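Local coordinates for protein NADH kinase POS5, mitochondrial (Saccharomyces cerevisiae, PDB 3AFO) that phosphorylates NADH and, less readily, NAD(+) with ATP, making it a key source of the cellular reductant NADPH and an antioxidant factor, at residues A[46-49]-A[54-57]; A[118-121]-A[126-129]; A[132-135]-A[139-142]; A[143-148]-A[154-159]. All coordinates share one frame; numbering follows the deposited sequence.

All four contacts lie in the N-terminal domain, around its parallel sheet, and follow one another along the chain without overlap. Interaction 1 ties strand 43-48 to helix 53-69; interaction 2, with its centre about 9 Å away, ties the adjoining strand 117-122 to helix 124-132. Interaction 3 folds the loop that leaves this helix, about 9 Å from interaction 2 between centres, and delivers the chain to strand 142-146. There interaction 4 adds strand 156-157 at the sheet's edge, about 10 Å from interaction 2 and 17 Å from interaction 3, centre to centre. Ladder bonds between strands join interaction 2 to interactions 1 and 4, so the helix bordering the dinucleotide rests on a continuous sheet.

Interaction 1 of 4, residues A[46-49]-A[54-57]; sequences ITKK and STRE
Lys48 and Thr55 cross at a slant where strand 43-48 ends and the chain doubles back into helix 53-69. The threonine hydroxyl sits between its own backbone N and carbonyl carbon (chi1 73°) and from there faces the end of the strand, donating from Thr55 OG1 to Lys49 O over 2.6 Å. It approaches in the carbonyl plane, on a lone pair, with a C=O...donor angle of 143°. The hydroxyl's one proton, given to Lys49 O, is shared with Thr52 O, and threonine suits this buried place because its short polar arm fits between the two carbonyls.

Lysine brings a different asset, a long aliphatic stem. Lys48 CB rests 3.6 Å from Thr55 OG1, and farther out Lys48 CD passes over the helix backbone, 3.4 Å from Thr55 O and 3.6 Å from Arg56 CA. Beyond this the Lys48 and Arg56 side chains run alongside each other in the same direction, with Lys48 CE 4.0 Å from Arg56 CB. Both cations are answered by acids: the lysine stem bends at its last torsion (chi4 58°) and NZ forms a salt bridge with Glu84, while Arg56 pairs with Asp88 and, weakly and at longer range, with the same Glu84. These carboxylates would temper the like charges.

The contact opens a beta-alpha-beta unit, strand 43-48, helix 53-69, strand 74-76. Leu121 of strand 117-122 touches Lys48, and Leu147 lies against Thr55.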
loop_
_atom_site.group_PDB
_atom_site.type_symbol
_atom_site.label_atom_id
_atom_site.label_comp_id
_atom_site.label_asym_id
_atom_site.label_seq_id
_atom_site.Cartn_x
_atom_site.Cartn_y
_atom_site.Cartn_z
ATOM N N ILE A 46 26.320 5.604 -31.593
ATOM C CA ILE A 46 24.966 5.074 -31.735
ATOM C C ILE A 46 24.899 3.644 -31.235
ATOM O O ILE A 46 25.698 2.791 -31.646
ATOM C CB ILE A 46 24.455 5.130 -33.204
ATOM C CG1 ILE A 46 24.725 6.500 -33.824
ATOM C CG2 ILE A 46 22.951 4.809 -33.268
ATOM C CD1 ILE A 46 24.640 6.504 -35.327
ATOM N N THR A 47 23.950 3.389 -30.336
ATOM C CA THR A 47 23.714 2.051 -29.809
ATOM C C THR A 47 22.274 1.649 -30.088
ATOM O O THR A 47 21.402 2.507 -30.239
ATOM C CB THR A 47 23.963 1.982 -28.287
ATOM O OG1 THR A 47 22.937 2.706 -27.597
ATOM C CG2 THR A 47 25.297 2.581 -27.943
ATOM N N LYS A 48 22.028 0.345 -30.158
ATOM C CA LYS A 48 20.676 -0.152 -30.420
ATOM C C LYS A 48 20.359 -1.373 -29.582
ATOM O O LYS A 48 21.252 -2.075 -29.121
ATOM C CB LYS A 48 20.485 -0.471 -31.906
ATOM C CG LYS A 48 21.340 -1.625 -32.427
ATOM C CD LYS A 48 21.023 -1.923 -33.887
ATOM C CE LYS A 48 21.977 -2.973 -34.472
ATOM N NZ LYS A 48 21.952 -4.277 -33.729
ATOM N N LYS A 49 19.071 -1.620 -29.390
ATOM C CA LYS A 49 18.651 -2.840 -28.741
ATOM C C LYS A 49 19.024 -3.999 -29.668
ATOM O O LYS A 49 18.657 -3.997 -30.849
ATOM C CB LYS A 49 17.152 -2.810 -28.448
ATOM C CG LYS A 49 16.679 -4.025 -27.647
ATOM C CD LYS A 49 15.204 -3.937 -27.347
ATOM C CE LYS A 49 14.680 -5.273 -26.877
ATOM N NZ LYS A 49 13.219 -5.313 -27.132
ATOM N N SER A 54 13.762 -3.826 -36.198
ATOM C CA SER A 54 13.433 -2.408 -36.246
ATOM C C SER A 54 14.622 -1.498 -35.851
ATOM O O SER A 54 14.810 -0.443 -36.448
ATOM C CB SER A 54 12.206 -2.100 -35.370
ATOM O OG SER A 54 12.529 -2.145 -33.988
ATOM N N THR A 55 15.415 -1.900 -34.856
ATOM C CA THR A 55 16.519 -1.031 -34.395
ATOM C C THR A 55 17.765 -1.123 -35.289
ATOM O O THR A 55 18.499 -0.147 -35.424
ATOM C CB THR A 55 16.903 -1.242 -32.906
ATOM O OG1 THR A 55 17.603 -2.479 -32.744
ATOM C CG2 THR A 55 15.664 -1.215 -31.999
ATOM N N ARG A 56 17.999 -2.291 -35.884
ATOM C CA ARG A 56 19.047 -2.438 -36.892
ATOM C C ARG A 56 18.686 -1.617 -38.138
ATOM O O ARG A 56 19.524 -0.889 -38.680
ATOM C CB ARG A 56 19.269 -3.916 -37.221
ATOM C CG ARG A 56 20.380 -4.199 -38.238
ATOM C CD ARG A 56 20.638 -5.715 -38.359
ATOM N NE ARG A 56 21.159 -6.094 -39.676
ATOM C CZ ARG A 56 21.692 -7.282 -39.972
ATOM N NH1 ARG A 56 21.798 -8.232 -39.044
ATOM N NH2 ARG A 56 22.134 -7.522 -41.205
ATOM N N GLU A 57 17.426 -1.700 -38.557
ATOM C CA GLU A 57 16.924 -0.901 -39.670
ATOM C C GLU A 57 17.020 0.590 -39.394
ATOM O O GLU A 57 17.432 1.361 -40.267
ATOM C CB GLU A 57 15.480 -1.285 -39.999
ATOM C CG GLU A 57 15.362 -2.612 -40.767
ATOM C CD GLU A 57 13.950 -3.182 -40.758
ATOM O OE1 GLU A 57 12.979 -2.394 -40.686
ATOM O OE2 GLU A 57 13.816 -4.426 -40.817
#

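Interaction 2 of 4, residues A[118-121]-A[126-129]; sequences LVTL and TILH. With NAI (1,4-dihydronicotinamide adenine dinucleotide), chain C.
Thr120 packs on Thr126 and Ile127 in a buried van der Waals contact, without a hydrogen bond across it, between strand 117-122 and the start of helix 124-132, the first two elements of a beta-alpha-beta unit. Thr126 is the residue that follows the GGDG sequence characteristic of NAD kinases, so the contact sets the end of that turn against the sheet.

Thr120 touches the helix with CB and both of its branches. Its CB meets the methyl Thr126 CG2 at 3.9 Å. Thr120 OG1 lies 3.6 Å from Ile127 CG1, the two side chains crossing at about a right angle, and the Thr120 methyl CG2 comes 3.9 Å from Ile127 CA. A beta-branched residue fits here because it is compact and can fill the narrow gap between strand and helix with two short arms.

Thr126 divides its branches between two tasks. With chi1 at -43° its methyl stands anti to the backbone N and reaches the strand, where Thr126 CG2 is 3.9 Å from Leu121 O, while the hydroxyl accepts a hydrogen bond from Gly123 N, at the turn leading into the helix.

The next residues of the helix look toward the dinucleotide. Leu128 CD1 is 3.6 Å from NAI O5D, a van der Waals contact, and His129 NE2 stands 3.9 Å from the phosphate oxygen NAI O2N; Asp124 is hydrogen-bonded to the ligand. On the sheet, Leu121 rests on Met59 of helix 53-69 and Phe145 of strand 142-146, and Ala144 of that strand touches both Thr120 and Ile127.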
loop_
_atom_site.group_PDB
_atom_site.type_symbol
_atom_site.label_atom_id
_atom_site.label_comp_id
_atom_site.label_asym_id
_atom_site.label_seq_id
_atom_site.Cartn_x
_atom_site.Cartn_y
_atom_site.Cartn_z
ATOM N N LEU A 118 25.663 10.578 -27.311
ATOM C CA LEU A 118 25.143 9.223 -27.298
ATOM C C LEU A 118 23.729 9.228 -27.878
ATOM O O LEU A 118 22.870 9.965 -27.404
ATOM C CB LEU A 118 25.152 8.641 -25.865
ATOM C CG LEU A 118 24.390 7.322 -25.607
ATOM C CD1 LEU A 118 24.976 6.152 -26.402
ATOM C CD2 LEU A 118 24.314 6.975 -24.109
ATOM N N VAL A 119 23.509 8.415 -28.916
ATOM C CA VAL A 119 22.192 8.233 -29.513
ATOM C C VAL A 119 21.770 6.776 -29.293
ATOM O O VAL A 119 22.486 5.859 -29.675
ATOM C CB VAL A 119 22.184 8.556 -31.032
ATOM C CG1 VAL A 119 20.839 8.183 -31.651
ATOM C CG2 VAL A 119 22.483 10.056 -31.290
ATOM N N THR A 120 20.614 6.577 -28.663
ATOM C CA THR A 120 20.102 5.233 -28.394
ATOM C C THR A 120 18.867 4.914 -29.254
ATOM O O THR A 120 17.992 5.755 -29.452
ATOM C CB THR A 120 19.769 5.033 -26.888
ATOM O OG1 THR A 120 18.785 5.987 -26.510
ATOM C CG2 THR A 120 21.019 5.241 -26.019
ATOM N N LEU A 121 18.829 3.692 -29.769
ATOM C CA LEU A 121 17.735 3.230 -30.603
ATOM C C LEU A 121 17.135 1.958 -29.981
ATOM O O LEU A 121 17.675 0.866 -30.124
ATOM C CB LEU A 121 18.239 2.970 -32.032
ATOM C CG LEU A 121 18.928 4.135 -32.749
ATOM C CD1 LEU A 121 19.610 3.638 -33.996
ATOM C CD2 LEU A 121 17.970 5.271 -33.092
ATOM N N THR A 126 18.238 0.115 -23.395
ATOM C CA THR A 126 19.211 0.638 -24.358
ATOM C C THR A 126 19.917 1.878 -23.811
ATOM O O THR A 126 21.147 1.964 -23.869
ATOM C CB THR A 126 18.563 0.950 -25.725
ATOM O OG1 THR A 126 17.680 -0.121 -26.077
ATOM C CG2 THR A 126 19.643 1.097 -26.807
ATOM N N ILE A 127 19.140 2.816 -23.281
ATOM C CA ILE A 127 19.687 3.973 -22.574
ATOM C C ILE A 127 20.586 3.525 -21.415
ATOM O O ILE A 127 21.735 3.959 -21.317
ATOM C CB ILE A 127 18.562 4.878 -22.031
ATOM C CG1 ILE A 127 17.668 5.360 -23.175
ATOM C CG2 ILE A 127 19.132 6.064 -21.262
ATOM C CD1 ILE A 127 16.508 6.214 -22.714
ATOM N N LEU A 128 20.059 2.651 -20.546
ATOM C CA LEU A 128 20.788 2.177 -19.372
ATOM C C LEU A 128 22.177 1.588 -19.698
ATOM O O LEU A 128 23.184 1.985 -19.108
ATOM C CB LEU A 128 19.930 1.188 -18.555
ATOM C CG LEU A 128 18.694 1.785 -17.859
ATOM C CD1 LEU A 128 18.021 0.711 -17.027
ATOM C CD2 LEU A 128 19.043 2.973 -16.976
ATOM N N HIS A 129 22.227 0.646 -20.639
ATOM C CA HIS A 129 23.500 0.045 -21.050
ATOM C C HIS A 129 24.426 1.051 -21.737
ATOM O O HIS A 129 25.636 1.012 -21.532
ATOM C CB HIS A 129 23.285 -1.185 -21.946
ATOM C CG HIS A 129 22.331 -2.192 -21.376
ATOM N ND1 HIS A 129 21.616 -3.070 -22.166
ATOM C CD2 HIS A 129 21.960 -2.451 -20.097
ATOM C CE1 HIS A 129 20.857 -3.834 -21.397
ATOM N NE2 HIS A 129 21.041 -3.474 -20.139
HETATM P PA NAI C . 13.889 -5.058 -18.354
HETATM O O1A NAI C . 13.370 -4.967 -19.758
HETATM O O2A NAI C . 13.936 -6.556 -17.735
HETATM O O5B NAI C . 12.993 -4.276 -17.338
HETATM C C5B NAI C . 12.605 -3.041 -17.703
HETATM C C4B NAI C . 11.130 -2.933 -17.560
HETATM O O4B NAI C . 11.070 -1.790 -16.665
HETATM C C3B NAI C . 10.776 -2.448 -18.961
HETATM O O3B NAI C . 9.361 -2.522 -19.145
HETATM C C2B NAI C . 11.251 -0.995 -18.891
HETATM O O2B NAI C . 10.543 -0.160 -19.798
HETATM C C1B NAI C . 10.857 -0.605 -17.467
HETATM N N9A NAI C . 11.730 0.483 -16.943
HETATM C C8A NAI C . 13.062 0.468 -16.814
HETATM N N7A NAI C . 13.466 1.646 -16.307
HETATM C C5A NAI C . 12.385 2.397 -16.092
HETATM C C6A NAI C . 12.166 3.680 -15.586
HETATM N N6A NAI C . 13.173 4.472 -15.164
HETATM N N1A NAI C . 10.896 4.129 -15.526
HETATM C C2A NAI C . 9.870 3.392 -15.927
HETATM N N3A NAI C . 10.046 2.171 -16.410
HETATM C C4A NAI C . 11.284 1.654 -16.507
HETATM O O3 NAI C . 15.450 -4.515 -18.194
HETATM P PN NAI C . 15.929 -3.065 -18.695
HETATM O O1N NAI C . 14.951 -2.516 -19.690
HETATM O O2N NAI C . 17.370 -3.236 -18.972
HETATM O O5D NAI C . 15.792 -2.087 -17.393
HETATM C C5D NAI C . 16.437 -2.414 -16.174
HETATM C C4D NAI C . 15.516 -2.082 -15.010
HETATM O O4D NAI C . 14.578 -3.177 -14.898
HETATM C C3D NAI C . 16.215 -2.115 -13.660
HETATM O O3D NAI C . 16.891 -0.877 -13.402
HETATM C C2D NAI C . 15.014 -2.316 -12.707
HETATM O O2D NAI C . 14.582 -1.046 -12.196
HETATM C C1D NAI C . 13.921 -2.893 -13.656
HETATM N N1N NAI C . 13.416 -4.136 -13.053
HETATM C C2N NAI C . 12.084 -4.152 -12.651
HETATM C C3N NAI C . 11.534 -5.273 -12.053
HETATM C C7N NAI C . 10.039 -5.229 -11.646
HETATM O O7N NAI C . 9.466 -6.194 -11.146
HETATM N N7N NAI C . 9.430 -4.085 -11.886
HETATM C C4N NAI C . 12.337 -6.404 -11.855
HETATM C C5N NAI C . 13.691 -6.406 -12.251
HETATM C C6N NAI C . 14.248 -5.273 -12.847
#

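Interaction 3 of 4, residues A[132-135]-A[139-142]; sequences SMFG and VPPV
Phe134 lays its ring against Pro140, and the contact begins at its first side-chain carbon: Phe134 CB touches the methyl Val139 CG2 at 3.9 Å. Chi1 of -59° places CG anti to the carbonyl carbon, and from there the ring extends beneath the proline. Phe134 CG is 3.7 Å from Pro140 CD, and the CD1 side of the ring comes closer still, with Phe134 CD1 3.4 Å from Pro140 CD and Phe134 CE1 3.5 Å from the same atom. At the tip the nearest proline atom changes, and Phe134 CZ meets Pro140 CG at 3.7 Å. CD2 and CE2, the other flank, lie somewhat farther from the proline.

The result is a CH-pi contact: Pro140 CD stands over one ring face, 3.5 Å from the centroid of Phe134 and 16° off the ring normal. Proline suits the place because its CD, bonded to the electron-withdrawing amide nitrogen, carries relatively polarised C-H bonds, and the pi cloud is a ready acceptor for them.

Both partners belong to the connection of a beta-alpha-beta unit, the loop that brings the chain from helix 124-132 to strand 142-146. Ser132 to Gly135 form a type I turn, closed by a weak bond, Gly135 N to Ser132 O, of 3.3 Å. An alanine in place of Phe134 would keep CB near Val139 but is likely to leave the face of Pro140 without its aromatic cover and open a gap in this buried loop. Val112 and Thr115 also touch the Phe134 side chain, and Arg180 hydrogen-bonds to its carbonyl oxygen.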
loop_
_atom_site.group_PDB
_atom_site.type_symbol
_atom_site.label_atom_id
_atom_site.label_comp_id
_atom_site.label_asym_id
_atom_site.label_seq_id
_atom_site.Cartn_x
_atom_site.Cartn_y
_atom_site.Cartn_z
ATOM N N SER A 132 25.787 3.351 -19.083
ATOM C CA SER A 132 26.624 2.488 -18.257
ATOM C C SER A 132 28.084 2.437 -18.705
ATOM O O SER A 132 28.990 2.283 -17.880
ATOM C CB SER A 132 26.053 1.075 -18.266
ATOM O OG SER A 132 26.739 0.274 -17.348
ATOM N N MET A 133 28.294 2.535 -20.015
ATOM C CA MET A 133 29.636 2.619 -20.595
ATOM C C MET A 133 30.454 3.775 -20.038
ATOM O O MET A 133 31.661 3.646 -19.876
ATOM C CB MET A 133 29.539 2.787 -22.110
ATOM C CG MET A 133 29.888 1.567 -22.918
ATOM S SD MET A 133 30.467 2.168 -24.520
ATOM C CE MET A 133 31.109 0.674 -25.251
ATOM N N PHE A 134 29.795 4.897 -19.758
ATOM C CA PHE A 134 30.460 6.126 -19.307
ATOM C C PHE A 134 30.524 6.259 -17.778
ATOM O O PHE A 134 30.601 7.380 -17.240
ATOM C CB PHE A 134 29.766 7.347 -19.916
ATOM C CG PHE A 134 29.760 7.350 -21.421
ATOM C CD1 PHE A 134 30.803 7.940 -22.129
ATOM C CD2 PHE A 134 28.722 6.749 -22.131
ATOM C CE1 PHE A 134 30.808 7.939 -23.531
ATOM C CE2 PHE A 134 28.718 6.745 -23.537
ATOM C CZ PHE A 134 29.770 7.345 -24.235
ATOM N N GLY A 135 30.513 5.108 -17.101
ATOM C CA GLY A 135 30.485 5.021 -15.640
ATOM C C GLY A 135 31.477 5.890 -14.895
ATOM O O GLY A 135 31.079 6.778 -14.136
ATOM N N VAL A 139 29.472 11.742 -18.744
ATOM C CA VAL A 139 28.502 11.227 -19.710
ATOM C C VAL A 139 28.158 12.300 -20.748
ATOM O O VAL A 139 27.760 13.410 -20.398
ATOM C CB VAL A 139 27.204 10.703 -19.013
ATOM C CG1 VAL A 139 26.344 9.906 -19.993
ATOM C CG2 VAL A 139 27.550 9.841 -17.802
ATOM N N PRO A 140 28.319 11.981 -22.045
ATOM C CA PRO A 140 27.884 12.919 -23.075
ATOM C C PRO A 140 26.355 13.034 -23.045
ATOM O O PRO A 140 25.693 12.148 -22.502
ATOM C CB PRO A 140 28.340 12.244 -24.373
ATOM C CG PRO A 140 28.444 10.794 -24.038
ATOM C CD PRO A 140 28.880 10.744 -22.613
ATOM N N PRO A 141 25.796 14.109 -23.634
ATOM C CA PRO A 141 24.348 14.252 -23.773
ATOM C C PRO A 141 23.742 13.020 -24.440
ATOM O O PRO A 141 24.399 12.382 -25.276
ATOM C CB PRO A 141 24.205 15.466 -24.688
ATOM C CG PRO A 141 25.480 16.219 -24.528
ATOM C CD PRO A 141 26.530 15.237 -24.236
ATOM N N VAL A 142 22.508 12.688 -24.064
ATOM C CA VAL A 142 21.852 11.457 -24.527
ATOM C C VAL A 142 20.602 11.771 -25.343
ATOM O O VAL A 142 19.676 12.432 -24.861
ATOM C CB VAL A 142 21.473 10.528 -23.338
ATOM C CG1 VAL A 142 20.850 9.216 -23.843
ATOM C CG2 VAL A 142 22.694 10.235 -22.469
#

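Interaction 4 of 4, residues A[143-148]-A[154-159]; sequences LAFALG and SPFDFK
Chi1 of -66° sets Phe145 CG anti to the carbonyl carbon, whereas Phe158, with CG anti to the backbone N (177°), aims a ring edge at the Phe145 face. This T-shaped pair has centroids of the Phe145 and Phe158 rings 5.9 Å apart and planes at 85°. Phe145 CD1 also touches Phe156 CB at 3.5 Å, while Leu143 CD1 meets Phe156 CE2 at 3.8 Å. A leucine in place of Phe145 would probably leave the Phe158 edge without an aromatic face and loosen the fit over Phe156.

Beneath these flat groups two strands pair in parallel. Ala146 N donates almost straight to Phe156 O over 2.7 Å; the companion bond, Phe156 N to Ala144 O, is weak at 3.5 Å. Alanine suits both strand positions: Ser154 lies against Ala144 and Ala146, and Pro155 against Ala144. A water bridges Phe145 O and Ser154 OG, and Asp157 OD1 accepts from Lys159 N in an Asx turn.

Strand 156-157 is the outermost strand on this side of the parallel sheet within the chain, with strand 117-122 on the other side of strand 142-146. Val164 of helix 161-169 covers Leu143 and Phe156, while Ala58 of helix 53-69 touches Leu147 and Phe158.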
loop_
_atom_site.group_PDB
_atom_site.type_symbol
_atom_site.label_atom_id
_atom_site.label_comp_id
_atom_site.label_asym_id
_atom_site.label_seq_id
_atom_site.Cartn_x
_atom_site.Cartn_y
_atom_site.Cartn_z
ATOM N N LEU A 143 20.589 11.293 -26.584
ATOM C CA LEU A 143 19.462 11.477 -27.491
ATOM C C LEU A 143 18.811 10.123 -27.692
ATOM O O LEU A 143 19.416 9.217 -28.263
ATOM C CB LEU A 143 19.922 12.044 -28.852
ATOM C CG LEU A 143 18.817 12.285 -29.897
ATOM C CD1 LEU A 143 17.676 13.116 -29.335
ATOM C CD2 LEU A 143 19.355 12.904 -31.212
ATOM N N ALA A 144 17.575 9.999 -27.210
ATOM C CA ALA A 144 16.958 8.695 -27.068
ATOM C C ALA A 144 15.719 8.554 -27.958
ATOM O O ALA A 144 14.754 9.315 -27.825
ATOM C CB ALA A 144 16.619 8.436 -25.595
ATOM N N PHE A 145 15.765 7.588 -28.872
ATOM C CA PHE A 145 14.633 7.304 -29.759
ATOM C C PHE A 145 13.998 5.967 -29.429
ATOM O O PHE A 145 14.684 4.953 -29.337
ATOM C CB PHE A 145 15.075 7.272 -31.226
ATOM C CG PHE A 145 15.532 8.603 -31.756
ATOM C CD1 PHE A 145 14.613 9.588 -32.084
ATOM C CD2 PHE A 145 16.890 8.849 -31.964
ATOM C CE1 PHE A 145 15.038 10.821 -32.596
ATOM C CE2 PHE A 145 17.319 10.065 -32.476
ATOM C CZ PHE A 145 16.395 11.055 -32.788
ATOM N N ALA A 146 12.678 5.972 -29.283
ATOM C CA ALA A 146 11.915 4.773 -28.934
ATOM C C ALA A 146 11.587 3.919 -30.154
ATOM O O ALA A 146 10.891 4.366 -31.076
ATOM C CB ALA A 146 10.644 5.166 -28.216
ATOM N N LEU A 147 12.095 2.693 -30.156
ATOM C CA LEU A 147 11.759 1.722 -31.185
ATOM C C LEU A 147 11.299 0.442 -30.524
ATOM O O LEU A 147 11.765 0.107 -29.440
ATOM C CB LEU A 147 12.961 1.439 -32.085
ATOM C CG LEU A 147 13.217 2.563 -33.093
ATOM C CD1 LEU A 147 14.672 2.956 -33.098
ATOM C CD2 LEU A 147 12.708 2.199 -34.490
ATOM N N GLY A 148 10.402 -0.279 -31.190
ATOM C CA GLY A 148 9.877 -1.536 -30.654
ATOM C C GLY A 148 8.914 -1.259 -29.510
ATOM O O GLY A 148 8.210 -0.238 -29.498
ATOM N N SER A 154 12.764 7.066 -23.224
ATOM C CA SER A 154 13.016 7.651 -24.549
ATOM C C SER A 154 11.898 8.606 -24.963
ATOM O O SER A 154 10.772 8.164 -25.204
ATOM C CB SER A 154 13.177 6.554 -25.605
ATOM O OG SER A 154 14.143 5.588 -25.218
ATOM N N PRO A 155 12.194 9.919 -25.058
ATOM C CA PRO A 155 11.105 10.857 -25.330
ATOM C C PRO A 155 10.694 10.988 -26.809
ATOM O O PRO A 155 9.655 11.585 -27.085
ATOM C CB PRO A 155 11.666 12.207 -24.837
ATOM C CG PRO A 155 13.001 11.901 -24.203
ATOM C CD PRO A 155 13.462 10.636 -24.846
ATOM N N PHE A 156 11.498 10.466 -27.736
ATOM C CA PHE A 156 11.261 10.677 -29.170
ATOM C C PHE A 156 10.931 9.412 -29.927
ATOM O O PHE A 156 11.558 8.368 -29.738
ATOM C CB PHE A 156 12.485 11.327 -29.841
ATOM C CG PHE A 156 12.895 12.625 -29.217
ATOM C CD1 PHE A 156 12.186 13.784 -29.484
ATOM C CD2 PHE A 156 13.972 12.677 -28.334
ATOM C CE1 PHE A 156 12.544 14.990 -28.884
ATOM C CE2 PHE A 156 14.331 13.871 -27.731
ATOM C CZ PHE A 156 13.621 15.029 -28.015
ATOM N N ASP A 157 9.949 9.533 -30.809
ATOM C CA ASP A 157 9.671 8.532 -31.825
ATOM C C ASP A 157 10.800 8.623 -32.842
ATOM O O ASP A 157 11.172 9.716 -33.235
ATOM C CB ASP A 157 8.348 8.890 -32.511
ATOM C CG ASP A 157 7.785 7.755 -33.349
ATOM O OD1 ASP A 157 8.554 7.046 -34.047
ATOM O OD2 ASP A 157 6.546 7.586 -33.324
ATOM N N PHE A 158 11.326 7.483 -33.282
ATOM C CA PHE A 158 12.393 7.484 -34.298
ATOM C C PHE A 158 12.012 8.198 -35.603
ATOM O O PHE A 158 12.891 8.702 -36.308
ATOM C CB PHE A 158 12.927 6.073 -34.592
ATOM C CG PHE A 158 13.980 6.043 -35.691
ATOM C CD1 PHE A 158 15.273 6.498 -35.444
ATOM C CD2 PHE A 158 13.658 5.598 -36.977
ATOM C CE1 PHE A 158 16.249 6.492 -36.460
ATOM C CE2 PHE A 158 14.618 5.596 -37.998
ATOM C CZ PHE A 158 15.920 6.048 -37.734
ATOM N N LYS A 159 10.712 8.216 -35.909
ATOM C CA LYS A 159 10.165 8.931 -37.065
ATOM C C LYS A 159 10.595 10.390 -37.095
ATOM O O LYS A 159 10.774 10.968 -38.170
ATOM C CB LYS A 159 8.633 8.868 -37.070
ATOM C CG LYS A 159 8.032 7.784 -37.956
ATOM C CD LYS A 159 8.065 6.415 -37.301
ATOM C CE LYS A 159 7.029 5.495 -37.932
ATOM N NZ LYS A 159 7.105 4.098 -37.397
HETATM O O HOH W 1 16.370 4.771 -26.718
#